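Local structure of probable glutathione reductase (Sinorhizobium meliloti, 4DNA) at the interface of chains A and B. The protein probably reduces glutathione disulfide to glutathione with NADPH, working as a homodimeric FAD-dependent oxidoreductase with a redox-active disulfide. Residues are numbered along the deposited sequence; one frame, centred on the assembly and turned at random. Chains: chain A/B, Probable glutathione reductase.

Dimers of the pyridine nucleotide-disulfide oxidoreductase family show how one interface can combine helix packing with strand pairing. In contact 1, helix 412-424 of chain A meets the end of chain B's helix 429-434; in contact 2, strand 78-79 of chain A pairs with strand 72-73 of chain B. The two share no residues, and their centres lie about 40 Å apart, so the subunits are held at well-separated points, each repeated by the two-fold axis. The centres of contacts 1 and 2 are about 24 and 35 Å from A:His439, the predicted proton acceptor, which suggests a part in assembly more than a direct one in catalysis.

Contact 1: the interface of chains A and B. Residues chain A 338, 417, 420-421, 424-425; chain B 431, 434-435.
A:Ile421 and A:Arg424, neighbours on one flank of helix 412-424, face B:Thr435, whose backbone has turned extended (psi 129°) as chain B leaves helix 429-434. This is helix-end packing within the dimerisation region of the disulfide oxidoreductase family. B:Thr435 brings its methyl group to the chain A helix, with CG2 3.7 Å from A:Ile421 CG1, and the two side chains meet roughly at right angles. The hydroxyl OG1 of B:Thr435 donates a hydrogen bond back to the carbonyl O of B:Asp431, at 2.9 Å and tilted out of the carbonyl plane. The bond gives a carbonyl near the helix end a partner and is likely to restrain the threonine's rotation, with CG2 toward A:Gly420. Farther along, the two arginines cross. A:Arg424 has CG anti to the backbone N (chi1 -167°), and its bent chain sets the guanidinium near-parallel to that of B:Arg434 but displaced, the planes 21° apart. NH2 of B:Arg434 lies on one side of the A:Arg424 plane, 3.3 Å from NE of A:Arg424, and CE1 of A:His338 on the other, 3.5 Å from the plane and toward the rim. The like charges are likely to be eased by B:Asp431, whose carboxylate OD1 forms a salt bridge with NH1 of B:Arg434 at 3.2 Å. The same NH1 of B:Arg434 packs on its counterpart's aliphatic stem, 3.5 Å from CG of A:Arg424. The carboxylate also rests against the methyl of A:Ala425, with CG of B:Asp431 3.7 Å from CB of A:Ala425. At the far edge, the amide NE2 of A:Gln417 lies 3.8 Å from CG2 of B:Thr435.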
loop_
_atom_site.group_PDB
_atom_site.type_symbol
_atom_site.label_atom_id
_atom_site.label_comp_id
_atom_site.label_asym_id
_atom_site.label_seq_id
_atom_site.Cartn_x
_atom_site.Cartn_y
_atom_site.Cartn_z
ATOM N N HIS A 338 -14.715 -3.316 -20.578
ATOM C CA HIS A 338 -14.864 -3.202 -19.158
ATOM C C HIS A 338 -14.797 -1.772 -18.726
ATOM O O HIS A 338 -14.118 -0.957 -19.360
ATOM C CB HIS A 338 -13.721 -4.004 -18.571
ATOM C CG HIS A 338 -13.529 -3.826 -17.106
ATOM N ND1 HIS A 338 -14.056 -2.808 -16.426
ATOM C CD2 HIS A 338 -12.829 -4.589 -16.196
ATOM C CE1 HIS A 338 -13.713 -2.919 -15.135
ATOM N NE2 HIS A 338 -12.965 -4.010 -14.998
ATOM N N GLN A 417 -5.450 -0.521 -6.620
ATOM C CA GLN A 417 -5.873 -1.833 -6.986
ATOM C C GLN A 417 -6.883 -2.336 -6.028
ATOM O O GLN A 417 -7.899 -2.811 -6.429
ATOM C CB GLN A 417 -4.701 -2.778 -6.955
ATOM C CG GLN A 417 -5.129 -4.216 -7.054
ATOM C CD GLN A 417 -5.254 -4.685 -8.471
ATOM O OE1 GLN A 417 -4.289 -4.797 -9.180
ATOM N NE2 GLN A 417 -6.448 -4.955 -8.884
ATOM N N GLY A 420 -10.087 -0.575 -6.283
ATOM C CA GLY A 420 -10.756 -1.090 -7.478
ATOM C C GLY A 420 -11.693 -2.266 -7.235
ATOM O O GLY A 420 -12.678 -2.439 -7.937
ATOM N N ILE A 421 -11.384 -3.093 -6.248
ATOM C CA ILE A 421 -12.276 -4.174 -5.897
ATOM C C ILE A 421 -13.556 -3.567 -5.334
ATOM O O ILE A 421 -14.667 -3.889 -5.777
ATOM C CB ILE A 421 -11.636 -5.130 -4.889
ATOM C CG1 ILE A 421 -10.351 -5.735 -5.472
ATOM C CG2 ILE A 421 -12.623 -6.217 -4.507
ATOM C CD1 ILE A 421 -9.444 -6.386 -4.449
ATOM N N ARG A 424 -15.623 -1.870 -8.247
ATOM C CA ARG A 424 -16.216 -2.887 -9.111
ATOM C C ARG A 424 -17.502 -3.442 -8.463
ATOM O O ARG A 424 -18.520 -3.555 -9.135
ATOM C CB ARG A 424 -15.212 -4.013 -9.439
ATOM C CG ARG A 424 -15.639 -4.942 -10.576
ATOM C CD ARG A 424 -15.672 -4.190 -11.900
ATOM N NE ARG A 424 -16.352 -4.920 -12.970
ATOM C CZ ARG A 424 -17.056 -4.353 -13.957
ATOM N NH1 ARG A 424 -17.204 -3.026 -14.027
ATOM N NH2 ARG A 424 -17.630 -5.124 -14.877
ATOM N N ALA A 425 -17.457 -3.752 -7.164
ATOM C CA ALA A 425 -18.614 -4.315 -6.450
ATOM C C ALA A 425 -19.627 -3.265 -5.974
ATOM O O ALA A 425 -20.502 -3.580 -5.164
ATOM C CB ALA A 425 -18.155 -5.186 -5.276
ATOM N N ASP B 431 -15.947 -11.117 -6.850
ATOM C CA ASP B 431 -15.729 -9.693 -6.990
ATOM C C ASP B 431 -14.243 -9.411 -7.202
ATOM O O ASP B 431 -13.865 -8.568 -8.027
ATOM C CB ASP B 431 -16.272 -8.950 -5.770
ATOM C CG ASP B 431 -17.792 -8.842 -5.783
ATOM O OD1 ASP B 431 -18.345 -8.461 -6.834
ATOM O OD2 ASP B 431 -18.432 -9.121 -4.743
ATOM N N ARG B 434 -13.287 -10.506 -10.897
ATOM C CA ARG B 434 -13.755 -9.539 -11.895
ATOM C C ARG B 434 -12.949 -8.246 -11.856
ATOM O O ARG B 434 -12.984 -7.477 -12.810
ATOM C CB ARG B 434 -15.221 -9.187 -11.663
ATOM C CG ARG B 434 -16.197 -10.344 -11.808
ATOM C CD ARG B 434 -17.540 -10.006 -11.157
ATOM N NE ARG B 434 -18.166 -8.822 -11.765
ATOM C CZ ARG B 434 -18.355 -7.650 -11.156
ATOM N NH1 ARG B 434 -17.984 -7.469 -9.884
ATOM N NH2 ARG B 434 -18.932 -6.656 -11.827
ATOM N N THR B 435 -12.246 -7.988 -10.757
ATOM C CA THR B 435 -11.471 -6.759 -10.659
ATOM C C THR B 435 -10.248 -6.850 -11.566
ATOM O O THR B 435 -9.502 -7.837 -11.535
ATOM C CB THR B 435 -11.087 -6.407 -9.202
ATOM O OG1 THR B 435 -12.278 -6.172 -8.442
ATOM C CG2 THR B 435 -10.219 -5.151 -9.150
#

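Contact 2: the interface of chains A and B. Residues chain A 77-80; chain B 71-73.
A:Phe79 sets its CB and one ring edge against the indole face of B:Trp72, within a short antiparallel sheet that strand 78-79 of one subunit and strand 72-73 of the other build across the dimer of this disulfide oxidoreductase. The aromatic pair sits on one face of the sheet. The backbone places CB of A:Phe79 over the six-membered ring of B:Trp72, 3.8 Å from the ring centroid; with CG anti to the backbone N (chi1 175°), the phenyl is carried on toward the five-membered ring. It leans with its plane 58° from that of the indole and presents an edge to the indole face. CD1 of A:Phe79 leads this edge, coming 3.9 Å from NE1 of B:Trp72 above the five-membered ring. The benzo side of the indole reaches the other way along the chain A backbone, where CE3 of B:Trp72 lies 4.1 Å from CB of A:Ser77. With alanine replacing B:Trp72, the A:Phe79 edge would probably lose the face it leans on, and a gap is likely to open beside the strand pair. On the opposite face, A:Arg78 and B:Thr73 run side by side and point the same way, with the guanidinium NH1 of A:Arg78 3.9 Å from CB of B:Thr73. Their backbones form the paired rung of the sheet: N of A:Arg78 donates to O of B:Thr73 at 2.9 Å, and N of B:Thr73 returns a bond to O of A:Arg78 at 2.8 Å. Both are nearly straight, the second 170° at the hydrogen. Beyond the aromatic pair, N of A:Asp80 donates to O of B:Gly71 at 2.7 Å, from a position tilted out of the carbonyl plane.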
loop_
_atom_site.group_PDB
_atom_site.type_symbol
_atom_site.label_atom_id
_atom_site.label_comp_id
_atom_site.label_asym_id
_atom_site.label_seq_id
_atom_site.Cartn_x
_atom_site.Cartn_y
_atom_site.Cartn_z
ATOM N N SER A 77 26.815 9.255 -1.308
ATOM C CA SER A 77 26.562 8.064 -2.081
ATOM C C SER A 77 26.598 8.451 -3.539
ATOM O O SER A 77 26.290 9.588 -3.893
ATOM C CB SER A 77 25.199 7.506 -1.716
ATOM O OG SER A 77 24.311 8.581 -1.472
ATOM N N ARG A 78 26.973 7.505 -4.385
ATOM C CA ARG A 78 27.174 7.796 -5.788
ATOM C C ARG A 78 26.456 6.779 -6.643
ATOM O O ARG A 78 26.524 5.576 -6.380
ATOM C CB ARG A 78 28.669 7.814 -6.110
ATOM C CG ARG A 78 29.031 7.181 -7.449
ATOM C CD ARG A 78 30.524 7.225 -7.724
ATOM N NE ARG A 78 30.993 5.931 -8.218
ATOM C CZ ARG A 78 31.522 4.976 -7.451
ATOM N NH1 ARG A 78 31.668 5.160 -6.137
ATOM N NH2 ARG A 78 31.917 3.832 -7.999
ATOM N N PHE A 79 25.784 7.280 -7.675
ATOM C CA PHE A 79 25.031 6.440 -8.591
ATOM C C PHE A 79 25.791 6.061 -9.867
ATOM O O PHE A 79 26.358 6.913 -10.538
ATOM C CB PHE A 79 23.710 7.116 -8.947
ATOM C CG PHE A 79 22.913 6.377 -9.982
ATOM C CD1 PHE A 79 22.197 5.230 -9.641
ATOM C CD2 PHE A 79 22.885 6.823 -11.304
ATOM C CE1 PHE A 79 21.470 4.547 -10.596
ATOM C CE2 PHE A 79 22.156 6.141 -12.264
ATOM C CZ PHE A 79 21.445 5.005 -11.908
ATOM N N ASP A 80 25.757 4.778 -10.208
ATOM C CA ASP A 80 26.423 4.234 -11.383
ATOM C C ASP A 80 25.372 3.745 -12.394
ATOM O O ASP A 80 24.885 2.632 -12.300
ATOM C CB ASP A 80 27.301 3.070 -10.921
ATOM C CG ASP A 80 28.321 2.645 -11.943
ATOM O OD1 ASP A 80 27.973 2.460 -13.139
ATOM O OD2 ASP A 80 29.486 2.461 -11.528
ATOM N N GLY B 71 22.577 0.119 -8.493
ATOM C CA GLY B 71 23.698 0.896 -9.010
ATOM C C GLY B 71 24.223 1.979 -8.091
ATOM O O GLY B 71 25.081 2.759 -8.482
ATOM N N TRP B 72 23.704 2.047 -6.876
ATOM C CA TRP B 72 24.222 3.006 -5.921
ATOM C C TRP B 72 25.339 2.398 -5.135
ATOM O O TRP B 72 25.248 1.253 -4.693
ATOM C CB TRP B 72 23.151 3.441 -4.946
ATOM C CG TRP B 72 22.086 4.360 -5.493
ATOM C CD1 TRP B 72 20.855 4.001 -6.046
ATOM C CD2 TRP B 72 22.096 5.833 -5.505
ATOM N NE1 TRP B 72 20.137 5.111 -6.389
ATOM C CE2 TRP B 72 20.825 6.244 -6.100
ATOM C CE3 TRP B 72 23.003 6.812 -5.107
ATOM C CZ2 TRP B 72 20.498 7.582 -6.285
ATOM C CZ3 TRP B 72 22.658 8.163 -5.291
ATOM C CH2 TRP B 72 21.435 8.534 -5.863
ATOM N N THR B 73 26.418 3.153 -4.968
ATOM C CA THR B 73 27.418 2.815 -3.988
ATOM C C THR B 73 27.160 3.777 -2.860
ATOM O O THR B 73 27.178 4.989 -3.056
ATOM C CB THR B 73 28.848 2.956 -4.533
ATOM O OG1 THR B 73 29.098 1.903 -5.464
ATOM C CG2 THR B 73 29.860 2.845 -3.412
#